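Local coordinates for SPbeta prophage-derived uncharacterized protein YomS (Bacillus subtilis, PDB 6I5O) that is of unknown function but belongs, with XepA, to the prophage lytic cassette proteins and so may take part in host lysis, at residues Lys44-Phe56 / Gly79-Phe91. Numbering follows the deposited sequence.
Sequences KISGSSTSREIKF and GSSTLNTNEYWDF
Phe56 drives its ring against Trp89 and Phe91, the aromatic heart of a contact between two strand-turn-strand units of this all-beta fold. Its edge points at the face of the indole, CE2 lying 3.6 Å from Trp89 CD2, while the edge of Phe91 meets the Phe56 face with the planes at 87°. With CG beside its backbone N (chi1 -46°), Phe56 turns inward and also lies across the peptide between Ser80 and Ser81. The methyls Ile45 CD1 and Thr82 CG2 meet tip to tip. Glu87 OE1 accepts from Thr82 OG1 and, on the opposite face of the carboxylate, from Trp89 NE1, so one acid fixes both the threonine rotamer and the indole; Asn84 O, by contrast, is buried without a partner. Antiparallel backbone bonds join 51-56 to 81-82, and 44-46 to 87-91, where Asn86 and Glu87 opposite Ile45 form a G1 bulge.

On the face opposite Ile45 and Thr82, Lys44 CD sits over the centre of the buried Tyr88 ring (3.6 Å to its centroid), and its NZ continues to Glu64 and Asp60 of the second subunit.

Toward the turns, packing gives way to water. Arg52, bent at chi2 and chi3, lays its guanidinium face over the Thr85 methyl; its several N-H groups suit several acceptors, NE and NH1 gripping Ser49 OG side-on and NH2 reaching Leu83 O (2.8 Å). Waters link Thr85 OG1 to Ser46 O, Ser49 OG and Gly47 O.

The chemistry implies a nonpolar core that accommodates an acid because Thr82 and Trp89 both donate to it, beside a hydrated turn side, with Lys44 tying the sheet to the neighbouring subunit.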
loop_
_atom_site.group_PDB
_atom_site.type_symbol
_atom_site.label_atom_id
_atom_site.label_comp_id
_atom_site.label_asym_id
_atom_site.label_seq_id
_atom_site.Cartn_x
_atom_site.Cartn_y
_atom_site.Cartn_z
ATOM N N LYS A 44 3.949 12.763 16.855
ATOM C CA LYS A 44 3.068 12.900 18.023
ATOM C C LYS A 44 3.129 14.356 18.474
ATOM O O LYS A 44 4.240 14.898 18.763
ATOM C CB LYS A 44 3.507 11.976 19.147
ATOM C CG LYS A 44 2.726 12.149 20.424
ATOM C CD LYS A 44 1.268 11.749 20.322
ATOM C CE LYS A 44 0.388 12.202 21.480
ATOM N NZ LYS A 44 0.803 11.588 22.746
ATOM N N ILE A 45 1.962 14.962 18.590
ATOM C CA ILE A 45 1.832 16.331 19.159
ATOM C C ILE A 45 1.319 16.146 20.586
ATOM O O ILE A 45 0.246 15.544 20.783
ATOM C CB ILE A 45 0.898 17.186 18.292
ATOM C CG1 ILE A 45 1.516 17.359 16.907
ATOM C CG2 ILE A 45 0.643 18.538 18.920
ATOM C CD1 ILE A 45 0.552 17.777 15.866
ATOM N N SER A 46 2.088 16.632 21.559
ATOM C CA SER A 46 1.821 16.385 22.992
ATOM C C SER A 46 2.131 17.650 23.807
ATOM O O SER A 46 2.369 18.734 23.237
ATOM C CB SER A 46 2.639 15.187 23.471
ATOM O OG SER A 46 4.027 15.552 23.494
ATOM N N GLY A 47 2.012 17.517 25.107
ATOM C CA GLY A 47 2.243 18.594 26.046
ATOM C C GLY A 47 0.973 19.044 26.701
ATOM O O GLY A 47 -0.086 18.456 26.550
ATOM N N SER A 48 1.078 20.133 27.471
ATOM C CA SER A 48 -0.024 20.633 28.327
ATOM C C SER A 48 -0.540 21.985 27.837
ATOM O O SER A 48 -1.240 22.659 28.605
ATOM C CB SER A 48 0.406 20.652 29.730
ATOM O OG SER A 48 0.513 19.310 30.167
ATOM N N SER A 49 -0.243 22.334 26.596
ATOM C CA SER A 49 -0.730 23.592 26.009
ATOM C C SER A 49 -2.235 23.682 26.106
ATOM O O SER A 49 -2.894 22.660 26.019
ATOM C CB SER A 49 -0.286 23.788 24.569
ATOM O OG SER A 49 -0.869 22.841 23.705
ATOM N N THR A 50 -2.759 24.914 26.222
ATOM C CA THR A 50 -4.230 25.120 26.132
ATOM C C THR A 50 -4.653 25.479 24.717
ATOM O O THR A 50 -5.804 25.269 24.380
ATOM C CB THR A 50 -4.722 26.124 27.155
ATOM O OG1 THR A 50 -4.199 27.394 26.856
ATOM C CG2 THR A 50 -4.243 25.754 28.546
ATOM N N SER A 51 -3.741 26.008 23.903
ATOM C CA SER A 51 -4.022 26.233 22.459
ATOM C C SER A 51 -2.721 26.167 21.688
ATOM O O SER A 51 -1.697 26.408 22.258
ATOM C CB SER A 51 -4.825 27.465 22.160
ATOM O OG SER A 51 -4.118 28.584 22.556
ATOM N N ARG A 52 -2.793 25.794 20.421
ATOM C CA ARG A 52 -1.587 25.730 19.574
ATOM C C ARG A 52 -2.011 25.605 18.128
ATOM O O ARG A 52 -3.150 25.177 17.846
ATOM C CB ARG A 52 -0.646 24.589 19.986
ATOM C CG ARG A 52 -1.040 23.185 19.510
ATOM C CD ARG A 52 -2.444 22.776 19.945
ATOM N NE ARG A 52 -2.630 22.702 21.384
ATOM C CZ ARG A 52 -3.789 22.524 21.970
ATOM N NH1 ARG A 52 -3.852 22.449 23.292
ATOM N NH2 ARG A 52 -4.914 22.479 21.262
ATOM N N GLU A 53 -1.087 25.908 17.246
ATOM C CA GLU A 53 -1.284 25.653 15.801
ATOM C C GLU A 53 0.046 25.147 15.283
ATOM O O GLU A 53 1.064 25.818 15.417
ATOM C CB GLU A 53 -1.701 26.926 15.078
ATOM C CG GLU A 53 -1.866 26.778 13.609
ATOM C CD GLU A 53 -2.253 28.087 12.916
ATOM O OE1 GLU A 53 -2.507 29.112 13.599
ATOM O OE2 GLU A 53 -2.200 28.130 11.662
ATOM N N ILE A 54 0.008 23.943 14.684
ATOM C CA ILE A 54 1.201 23.280 14.114
ATOM C C ILE A 54 0.961 23.195 12.608
ATOM O O ILE A 54 -0.095 22.690 12.224
ATOM C CB ILE A 54 1.402 21.873 14.709
ATOM C CG1 ILE A 54 1.308 21.854 16.234
ATOM C CG2 ILE A 54 2.672 21.261 14.180
ATOM C CD1 ILE A 54 2.358 22.691 16.940
ATOM N N LYS A 55 1.920 23.677 11.815
ATOM C CA LYS A 55 1.840 23.483 10.344
ATOM C C LYS A 55 2.921 22.524 9.911
ATOM O O LYS A 55 4.046 22.520 10.407
ATOM C CB LYS A 55 2.035 24.813 9.617
ATOM C CG LYS A 55 0.786 25.685 9.699
ATOM C CD LYS A 55 0.921 26.908 8.846
ATOM C CE LYS A 55 -0.392 27.394 8.256
ATOM N NZ LYS A 55 -0.784 28.595 8.989
ATOM N N PHE A 56 2.543 21.624 8.987
ATOM C CA PHE A 56 3.380 20.505 8.550
ATOM C C PHE A 56 4.053 20.878 7.243
ATOM O O PHE A 56 3.342 21.338 6.323
ATOM C CB PHE A 56 2.524 19.270 8.338
ATOM C CG PHE A 56 1.514 18.917 9.401
ATOM C CD1 PHE A 56 1.679 19.297 10.723
ATOM C CD2 PHE A 56 0.401 18.167 9.074
ATOM C CE1 PHE A 56 0.743 18.912 11.669
ATOM C CE2 PHE A 56 -0.552 17.799 10.021
ATOM C CZ PHE A 56 -0.375 18.196 11.313
ATOM N N GLY A 79 -4.805 16.235 6.569
ATOM C CA GLY A 79 -4.551 17.653 6.824
ATOM C C GLY A 79 -3.081 18.009 6.763
ATOM O O GLY A 79 -2.238 17.158 6.891
ATOM N N SER A 80 -2.825 19.295 6.593
ATOM C CA SER A 80 -1.467 19.857 6.548
ATOM C C SER A 80 -1.215 20.725 7.781
ATOM O O SER A 80 -0.177 21.375 7.822
ATOM C CB SER A 80 -1.192 20.612 5.283
ATOM O OG SER A 80 -2.130 21.641 5.112
ATOM N N SER A 81 -2.103 20.702 8.753
ATOM C CA SER A 81 -1.913 21.484 9.995
ATOM C C SER A 81 -2.845 20.919 11.042
ATOM O O SER A 81 -3.768 20.177 10.704
ATOM C CB SER A 81 -2.160 22.945 9.787
ATOM O OG SER A 81 -3.507 23.199 9.393
ATOM N N THR A 82 -2.668 21.349 12.282
ATOM C CA THR A 82 -3.643 20.988 13.324
ATOM C C THR A 82 -3.682 22.068 14.398
ATOM O O THR A 82 -2.648 22.733 14.670
ATOM C CB THR A 82 -3.332 19.624 13.955
ATOM O OG1 THR A 82 -4.412 19.319 14.843
ATOM C CG2 THR A 82 -2.029 19.568 14.708
ATOM N N LEU A 83 -4.846 22.216 14.982
ATOM C CA LEU A 83 -5.083 23.073 16.162
ATOM C C LEU A 83 -5.179 22.231 17.420
ATOM O O LEU A 83 -5.457 22.818 18.488
ATOM C CB LEU A 83 -6.391 23.843 15.963
ATOM C CG LEU A 83 -6.380 24.790 14.775
ATOM C CD1 LEU A 83 -7.698 25.468 14.586
ATOM C CD2 LEU A 83 -5.263 25.806 14.905
ATOM N N ASN A 84 -5.000 20.919 17.325
ATOM C CA ASN A 84 -5.250 20.015 18.459
ATOM C C ASN A 84 -3.934 19.505 19.037
ATOM O O ASN A 84 -2.913 19.515 18.373
ATOM C CB ASN A 84 -6.132 18.841 18.044
ATOM C CG ASN A 84 -7.502 19.305 17.644
ATOM O OD1 ASN A 84 -8.015 18.793 16.647
ATOM N ND2 ASN A 84 -8.117 20.200 18.361
ATOM N N THR A 85 -4.010 19.011 20.257
ATOM C CA THR A 85 -2.910 18.287 20.914
ATOM C C THR A 85 -3.348 16.827 21.037
ATOM O O THR A 85 -4.540 16.503 20.789
ATOM C CB THR A 85 -2.550 18.949 22.254
ATOM O OG1 THR A 85 -1.317 18.357 22.732
ATOM C CG2 THR A 85 -3.692 18.842 23.245
ATOM N N ASN A 86 -2.435 15.993 21.490
ATOM C CA ASN A 86 -2.672 14.541 21.683
ATOM C C ASN A 86 -3.118 13.907 20.357
ATOM O O ASN A 86 -4.239 13.316 20.301
ATOM C CB ASN A 86 -3.640 14.262 22.825
ATOM C CG ASN A 86 -3.659 12.778 23.144
ATOM O OD1 ASN A 86 -2.688 12.098 22.826
ATOM N ND2 ASN A 86 -4.728 12.321 23.775
ATOM N N GLU A 87 -2.298 14.071 19.347
ATOM C CA GLU A 87 -2.608 13.484 18.025
ATOM C C GLU A 87 -1.347 12.889 17.432
ATOM O O GLU A 87 -0.226 13.429 17.615
ATOM C CB GLU A 87 -3.064 14.534 17.006
ATOM C CG GLU A 87 -4.402 15.101 17.279
ATOM C CD GLU A 87 -4.866 16.104 16.235
ATOM O OE1 GLU A 87 -4.024 16.802 15.654
ATOM O OE2 GLU A 87 -6.097 16.199 16.113
ATOM N N TYR A 88 -1.560 11.797 16.685
ATOM C CA TYR A 88 -0.537 11.228 15.797
ATOM C C TYR A 88 -0.908 11.564 14.349
ATOM O O TYR A 88 -2.082 11.365 13.936
ATOM C CB TYR A 88 -0.476 9.713 15.943
ATOM C CG TYR A 88 0.134 9.255 17.248
ATOM C CD1 TYR A 88 1.496 9.069 17.419
ATOM C CD2 TYR A 88 -0.705 8.897 18.274
ATOM C CE1 TYR A 88 2.038 8.598 18.608
ATOM C CE2 TYR A 88 -0.181 8.421 19.467
ATOM C CZ TYR A 88 1.165 8.271 19.646
ATOM O OH TYR A 88 1.644 7.769 20.828
ATOM N N TRP A 89 0.105 11.941 13.569
ATOM C CA TRP A 89 -0.075 12.197 12.128
ATOM C C TRP A 89 0.960 11.390 11.362
ATOM O O TRP A 89 2.170 11.442 11.676
ATOM C CB TRP A 89 0.104 13.676 11.830
ATOM C CG TRP A 89 -1.004 14.523 12.319
ATOM C CD1 TRP A 89 -1.125 15.081 13.563
ATOM C CD2 TRP A 89 -2.163 14.927 11.589
ATOM N NE1 TRP A 89 -2.305 15.771 13.649
ATOM C CE2 TRP A 89 -2.955 15.687 12.449
ATOM C CE3 TRP A 89 -2.611 14.700 10.273
ATOM C CZ2 TRP A 89 -4.151 16.274 12.049
ATOM C CZ3 TRP A 89 -3.806 15.250 9.878
ATOM C CH2 TRP A 89 -4.542 16.063 10.749
ATOM N N ASP A 90 0.502 10.697 10.330
ATOM C CA ASP A 90 1.332 9.817 9.481
ATOM C C ASP A 90 1.642 10.490 8.144
ATOM O O ASP A 90 0.733 11.064 7.524
ATOM C CB ASP A 90 0.617 8.520 9.189
ATOM C CG ASP A 90 0.586 7.523 10.289
ATOM O OD1 ASP A 90 1.356 7.691 11.281
ATOM O OD2 ASP A 90 -0.318 6.648 10.183
ATOM N N PHE A 91 2.890 10.359 7.730
ATOM C CA PHE A 91 3.364 10.998 6.483
ATOM C C PHE A 91 4.198 10.028 5.689
ATOM O O PHE A 91 4.974 9.260 6.239
ATOM C CB PHE A 91 4.236 12.219 6.768
ATOM C CG PHE A 91 3.574 13.277 7.594
ATOM C CD1 PHE A 91 3.566 13.225 8.972
ATOM C CD2 PHE A 91 2.867 14.293 6.963
ATOM C CE1 PHE A 91 2.924 14.188 9.704
ATOM C CE2 PHE A 91 2.225 15.271 7.699
ATOM C CZ PHE A 91 2.244 15.197 9.063
HETATM O O HOH W 1 -0.209 8.830 22.683
HETATM O O HOH W 2 0.228 20.365 23.874
HETATM O O HOH W 3 -1.367 16.683 24.800
HETATM O O HOH W 4 -5.436 25.429 19.594
HETATM O O HOH W 5 1.318 23.282 6.340
#